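Local structure of V-type ATP synthase alpha chain (Thermoplasma volcanium, 4O1S) at residues K72-I84 and S88-L100. The protein is the Tvo VMA intein of V-ATPase subunit A, a mainly beta protein with the fold of an intein splicing domain. Numbering follows the deposited sequence.
With EPE (4-(2-hydroxyethyl)-1-piperazine ethanesulfonic acid), chain C; SO4 (sulfate ion), chain F.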
loop_
_atom_site.group_PDB
_atom_site.type_symbol
_atom_site.label_atom_id
_atom_site.label_comp_id
_atom_site.label_asym_id
_atom_site.label_seq_id
_atom_site.Cartn_x
_atom_site.Cartn_y
_atom_site.Cartn_z
ATOM N N LYS A 72 6.036 3.073 10.749
ATOM C CA LYS A 72 7.255 3.401 10.035
ATOM C C LYS A 72 8.353 2.481 10.514
ATOM O O LYS A 72 8.597 2.365 11.718
ATOM C CB LYS A 72 7.647 4.853 10.278
ATOM C CG LYS A 72 8.998 5.220 9.708
ATOM C CD LYS A 72 9.374 6.666 9.991
ATOM C CE LYS A 72 10.883 6.821 10.051
ATOM N NZ LYS A 72 11.228 8.260 10.154
ATOM N N GLY A 73 9.020 1.822 9.578
ATOM C CA GLY A 73 10.097 0.916 9.926
ATOM C C GLY A 73 11.281 1.036 8.991
ATOM O O GLY A 73 11.503 2.075 8.361
ATOM N N LYS A 74 12.047 -0.048 8.909
ATOM C CA LYS A 74 13.216 -0.121 8.033
ATOM C C LYS A 74 13.144 -1.387 7.201
ATOM O O LYS A 74 12.749 -2.445 7.688
ATOM C CB LYS A 74 14.522 -0.130 8.846
ATOM C CG LYS A 74 14.957 1.245 9.433
ATOM C CD LYS A 74 15.211 2.267 8.340
ATOM C CE LYS A 74 16.417 3.125 8.638
ATOM N NZ LYS A 74 16.562 4.136 7.546
ATOM N N SER A 75 13.517 -1.285 5.936
ATOM C CA SER A 75 13.780 -2.492 5.170
ATOM C C SER A 75 15.107 -2.329 4.428
ATOM O O SER A 75 15.522 -1.214 4.093
ATOM C CB SER A 75 12.646 -2.809 4.205
ATOM O OG SER A 75 13.025 -3.823 3.281
ATOM N N SER A 76 15.774 -3.453 4.215
ATOM C CA SER A 76 17.006 -3.518 3.467
ATOM C C SER A 76 16.688 -3.675 2.010
ATOM O O SER A 76 17.568 -3.530 1.152
ATOM C CB SER A 76 17.790 -4.756 3.899
ATOM O OG SER A 76 18.429 -4.522 5.131
ATOM N N TYR A 77 15.437 -4.023 1.737
ATOM C CA TYR A 77 15.055 -4.399 0.394
ATOM C C TYR A 77 13.763 -3.739 -0.007
ATOM O O TYR A 77 12.841 -3.611 0.795
ATOM C CB TYR A 77 14.889 -5.915 0.280
ATOM C CG TYR A 77 16.136 -6.652 0.594
ATOM C CD1 TYR A 77 17.143 -6.763 -0.343
ATOM C CD2 TYR A 77 16.332 -7.210 1.844
ATOM C CE1 TYR A 77 18.317 -7.429 -0.053
ATOM C CE2 TYR A 77 17.504 -7.875 2.149
ATOM C CZ TYR A 77 18.494 -7.986 1.198
ATOM O OH TYR A 77 19.671 -8.650 1.497
ATOM N N LEU A 78 13.702 -3.348 -1.269
ATOM C CA LEU A 78 12.472 -2.856 -1.866
ATOM C C LEU A 78 12.288 -3.561 -3.219
ATOM O O LEU A 78 13.267 -3.792 -3.956
ATOM C CB LEU A 78 12.574 -1.349 -2.076
ATOM C CG LEU A 78 11.675 -0.373 -1.326
ATOM C CD1 LEU A 78 10.956 -0.976 -0.127
ATOM C CD2 LEU A 78 12.489 0.867 -0.938
ATOM N N VAL A 79 11.042 -3.920 -3.526
ATOM C CA VAL A 79 10.670 -4.407 -4.853
ATOM C C VAL A 79 9.900 -3.312 -5.584
ATOM O O VAL A 79 8.862 -2.844 -5.108
ATOM C CB VAL A 79 9.770 -5.623 -4.732
ATOM C CG1 VAL A 79 9.502 -6.217 -6.116
ATOM C CG2 VAL A 79 10.399 -6.647 -3.763
ATOM N N ARG A 80 10.421 -2.875 -6.725
ATOM C CA ARG A 80 9.783 -1.782 -7.455
ATOM C C ARG A 80 9.112 -2.393 -8.654
ATOM O O ARG A 80 9.741 -3.102 -9.445
ATOM C CB ARG A 80 10.804 -0.737 -7.891
ATOM C CG ARG A 80 11.911 -0.516 -6.865
ATOM C CD ARG A 80 12.406 0.889 -6.945
ATOM N NE ARG A 80 13.475 1.220 -5.998
ATOM C CZ ARG A 80 13.318 2.021 -4.940
ATOM N NH1 ARG A 80 12.117 2.546 -4.671
ATOM N NH2 ARG A 80 14.363 2.295 -4.149
ATOM N N ILE A 81 7.819 -2.142 -8.761
ATOM C CA ILE A 81 6.986 -2.770 -9.777
ATOM C C ILE A 81 6.404 -1.739 -10.725
ATOM O O ILE A 81 5.866 -0.703 -10.311
ATOM C CB ILE A 81 5.813 -3.492 -9.125
ATOM C CG1 ILE A 81 6.339 -4.505 -8.113
ATOM C CG2 ILE A 81 4.928 -4.152 -10.179
ATOM C CD1 ILE A 81 5.339 -4.870 -7.059
ATOM N N GLU A 82 6.491 -2.039 -12.006
ATOM C CA GLU A 82 5.938 -1.159 -13.007
ATOM C C GLU A 82 5.097 -1.963 -13.995
ATOM O O GLU A 82 5.510 -3.040 -14.463
ATOM C CB GLU A 82 7.082 -0.501 -13.723
ATOM C CG GLU A 82 6.816 0.859 -14.172
ATOM C CD GLU A 82 8.111 1.560 -14.291
ATOM O OE1 GLU A 82 8.402 2.060 -15.399
ATOM O OE2 GLU A 82 8.858 1.557 -13.279
ATOM N N THR A 83 3.919 -1.442 -14.312
ATOM C CA THR A 83 2.993 -2.137 -15.209
ATOM C C THR A 83 2.999 -1.510 -16.588
ATOM O O THR A 83 3.457 -0.384 -16.776
ATOM C CB THR A 83 1.562 -2.067 -14.692
ATOM O OG1 THR A 83 1.146 -0.695 -14.640
ATOM C CG2 THR A 83 1.465 -2.670 -13.304
ATOM N N ILE A 84 2.468 -2.235 -17.554
ATOM C CA ILE A 84 2.390 -1.705 -18.903
ATOM C C ILE A 84 1.574 -0.433 -18.890
ATOM O O ILE A 84 1.909 0.527 -19.566
ATOM C CB ILE A 84 1.722 -2.694 -19.829
ATOM C CG1 ILE A 84 2.458 -4.026 -19.741
ATOM C CG2 ILE A 84 1.693 -2.149 -21.233
ATOM C CD1 ILE A 84 2.426 -4.808 -20.971
ATOM N N SER A 88 2.787 2.017 -10.759
ATOM C CA SER A 88 3.986 1.661 -10.006
ATOM C C SER A 88 3.810 1.713 -8.490
ATOM O O SER A 88 3.018 2.503 -7.952
ATOM C CB SER A 88 5.161 2.536 -10.419
ATOM O OG SER A 88 4.986 3.842 -9.914
ATOM N N VAL A 89 4.549 0.848 -7.813
ATOM C CA VAL A 89 4.679 0.935 -6.370
ATOM C C VAL A 89 5.977 0.211 -5.975
ATOM O O VAL A 89 6.378 -0.768 -6.612
ATOM C CB VAL A 89 3.440 0.362 -5.671
ATOM C CG1 VAL A 89 3.331 -1.140 -5.926
ATOM C CG2 VAL A 89 3.449 0.684 -4.173
ATOM N N SER A 90 6.675 0.736 -4.977
ATOM C CA SER A 90 7.848 0.056 -4.436
ATOM C C SER A 90 7.424 -0.471 -3.076
ATOM O O SER A 90 6.890 0.271 -2.232
ATOM C CB SER A 90 9.062 0.995 -4.311
ATOM O OG SER A 90 9.474 1.527 -5.566
ATOM N N VAL A 91 7.606 -1.764 -2.867
ATOM C CA VAL A 91 7.183 -2.353 -1.608
ATOM C C VAL A 91 8.219 -3.319 -1.073
ATOM O O VAL A 91 9.192 -3.700 -1.728
ATOM C CB VAL A 91 5.820 -3.077 -1.716
ATOM C CG1 VAL A 91 4.719 -2.106 -2.163
ATOM C CG2 VAL A 91 5.928 -4.247 -2.684
ATOM N N THR A 92 7.972 -3.694 0.157
ATOM C CA THR A 92 8.741 -4.674 0.869
ATOM C C THR A 92 8.534 -6.033 0.173
ATOM O O THR A 92 7.464 -6.288 -0.370
ATOM C CB THR A 92 8.166 -4.658 2.296
ATOM O OG1 THR A 92 9.103 -4.033 3.190
ATOM C CG2 THR A 92 7.778 -6.013 2.747
ATOM N N PRO A 93 9.564 -6.902 0.157
ATOM C CA PRO A 93 9.454 -8.209 -0.517
ATOM C C PRO A 93 8.300 -9.079 -0.045
ATOM O O PRO A 93 7.756 -9.805 -0.891
ATOM C CB PRO A 93 10.778 -8.889 -0.193
ATOM C CG PRO A 93 11.722 -7.788 -0.045
ATOM C CD PRO A 93 10.950 -6.618 0.558
ATOM N N VAL A 94 7.938 -9.013 1.245
ATOM C CA VAL A 94 6.841 -9.836 1.782
ATOM C C VAL A 94 5.440 -9.246 1.559
ATOM O O VAL A 94 4.440 -9.934 1.776
ATOM C CB VAL A 94 7.020 -10.214 3.284
ATOM C CG1 VAL A 94 8.203 -11.115 3.475
ATOM C CG2 VAL A 94 7.167 -8.993 4.153
ATOM N N HIS A 95 5.377 -7.985 1.128
ATOM C CA HIS A 95 4.110 -7.360 0.761
ATOM C C HIS A 95 3.444 -8.116 -0.375
ATOM O O HIS A 95 4.128 -8.682 -1.234
ATOM C CB HIS A 95 4.323 -5.913 0.336
ATOM C CG HIS A 95 3.185 -5.021 0.689
ATOM N ND1 HIS A 95 1.878 -5.453 0.665
ATOM C CD2 HIS A 95 3.152 -3.737 1.118
ATOM C CE1 HIS A 95 1.087 -4.467 1.045
ATOM N NE2 HIS A 95 1.834 -3.414 1.324
ATOM N N LYS A 96 2.109 -8.115 -0.380
ATOM C CA LYS A 96 1.326 -8.908 -1.341
ATOM C C LYS A 96 0.526 -8.093 -2.332
ATOM O O LYS A 96 -0.033 -7.036 -1.999
ATOM C CB LYS A 96 0.379 -9.871 -0.629
ATOM C CG LYS A 96 1.093 -11.066 -0.072
ATOM C CD LYS A 96 0.274 -11.796 0.958
ATOM C CE LYS A 96 0.991 -13.082 1.339
ATOM N NZ LYS A 96 0.162 -13.956 2.193
ATOM N N LEU A 97 0.485 -8.600 -3.562
ATOM C CA LEU A 97 -0.347 -8.020 -4.603
ATOM C C LEU A 97 -1.377 -9.079 -4.957
ATOM O O LEU A 97 -1.260 -10.237 -4.541
ATOM C CB LEU A 97 0.481 -7.648 -5.833
ATOM C CG LEU A 97 1.596 -6.572 -5.845
ATOM C CD1 LEU A 97 1.050 -5.196 -5.686
ATOM C CD2 LEU A 97 2.700 -6.807 -4.799
ATOM N N PHE A 98 -2.391 -8.687 -5.714
ATOM C CA PHE A 98 -3.397 -9.632 -6.170
ATOM C C PHE A 98 -3.197 -9.914 -7.644
ATOM O O PHE A 98 -3.076 -8.981 -8.454
ATOM C CB PHE A 98 -4.791 -9.059 -5.939
ATOM C CG PHE A 98 -5.188 -9.038 -4.508
ATOM C CD1 PHE A 98 -5.572 -10.222 -3.867
ATOM C CD2 PHE A 98 -5.149 -7.847 -3.784
ATOM C CE1 PHE A 98 -5.926 -10.225 -2.525
ATOM C CE2 PHE A 98 -5.502 -7.821 -2.437
ATOM C CZ PHE A 98 -5.889 -9.011 -1.800
ATOM N N VAL A 99 -3.163 -11.195 -8.000
ATOM C CA VAL A 99 -2.934 -11.585 -9.395
ATOM C C VAL A 99 -4.085 -12.359 -9.991
ATOM O O VAL A 99 -4.568 -13.328 -9.412
ATOM C CB VAL A 99 -1.649 -12.433 -9.545
ATOM C CG1 VAL A 99 -1.413 -12.802 -10.999
ATOM C CG2 VAL A 99 -0.499 -11.639 -9.066
ATOM N N LEU A 100 -4.502 -11.931 -11.172
ATOM C CA LEU A 100 -5.497 -12.663 -11.930
ATOM C C LEU A 100 -4.855 -13.836 -12.656
ATOM O O LEU A 100 -4.111 -13.639 -13.598
ATOM C CB LEU A 100 -6.148 -11.730 -12.941
ATOM C CG LEU A 100 -7.116 -12.399 -13.913
ATOM C CD1 LEU A 100 -8.269 -13.081 -13.171
ATOM C CD2 LEU A 100 -7.626 -11.357 -14.889
HETATM N N1 EPE C . 10.886 -5.372 7.051
HETATM C C2 EPE C . 11.646 -6.224 7.990
HETATM C C3 EPE C . 12.260 -5.361 9.094
HETATM N N4 EPE C . 11.267 -4.501 9.725
HETATM C C5 EPE C . 10.296 -3.810 8.873
HETATM C C6 EPE C . 9.773 -4.652 7.705
HETATM C C7 EPE C . 11.496 -4.043 11.088
HETATM C C8 EPE C . 12.815 -3.292 11.253
HETATM O O8 EPE C . 12.575 -1.963 11.678
HETATM C C9 EPE C . 10.494 -6.044 5.790
HETATM C C10 EPE C . 10.789 -7.551 5.721
HETATM S S EPE C . 11.325 -8.130 4.066
HETATM O O1S EPE C . 11.911 -9.469 4.139
HETATM O O2S EPE C . 10.176 -8.178 3.154
HETATM O O3S EPE C . 12.331 -7.185 3.559
HETATM S S SO4 F . 13.361 5.346 -1.656
HETATM O O1 SO4 F . 12.141 4.944 -2.377
HETATM O O2 SO4 F . 13.187 5.182 -0.208
HETATM O O3 SO4 F . 14.484 4.520 -2.110
HETATM O O4 SO4 F . 13.668 6.758 -1.916
#
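Arg80 lies across Ser90 on one face of the hairpin formed by strands 77-83 and 88-91. Its chain is extended from CG to NE and passes over the serine hydroxyl. Arg80 NH1 then gives a hydrogen bond to Ser90 OG at 3.0 Å, with the acceptor 17° out of the guanidinium plane. The edge of the same group holds a sulfate ion, through a bond from Arg80 NH2 to sulfate O3 at 3.0 Å and a weak one from NH1. Arg80 NE forms a salt bridge with Glu140, so the guanidinium is held in several directions.

The other face, with Val79, Ile81, Val89 and Val91, is apolar. Chi1 of Ile81 (-56°) sets its CG1-CD1 branch beside the backbone N, and CD1 reaches Leu97 CD2 at 4.0 Å. The two side chains run antiparallel alongside one another. Val89 and Val91 lie more loosely beside Ile81 CD1. At the end of the hairpin, Val79 CG2 packs 3.7 Å from Pro93 CA, while Tyr77 CB meets Pro93 CG at 3.7 Å.

Paired backbone hydrogen bonds join Val79 with Val91 and Ile81 with Val89. Val79 N to Val91 O is nearly straight, at 178°. A type I turn from Thr92 to His95 then leads the chain into strand 96-101, which belongs to another sheet. This antiparallel beta hairpin is part of the mainly beta splicing domain of inteins, of the H-int clan.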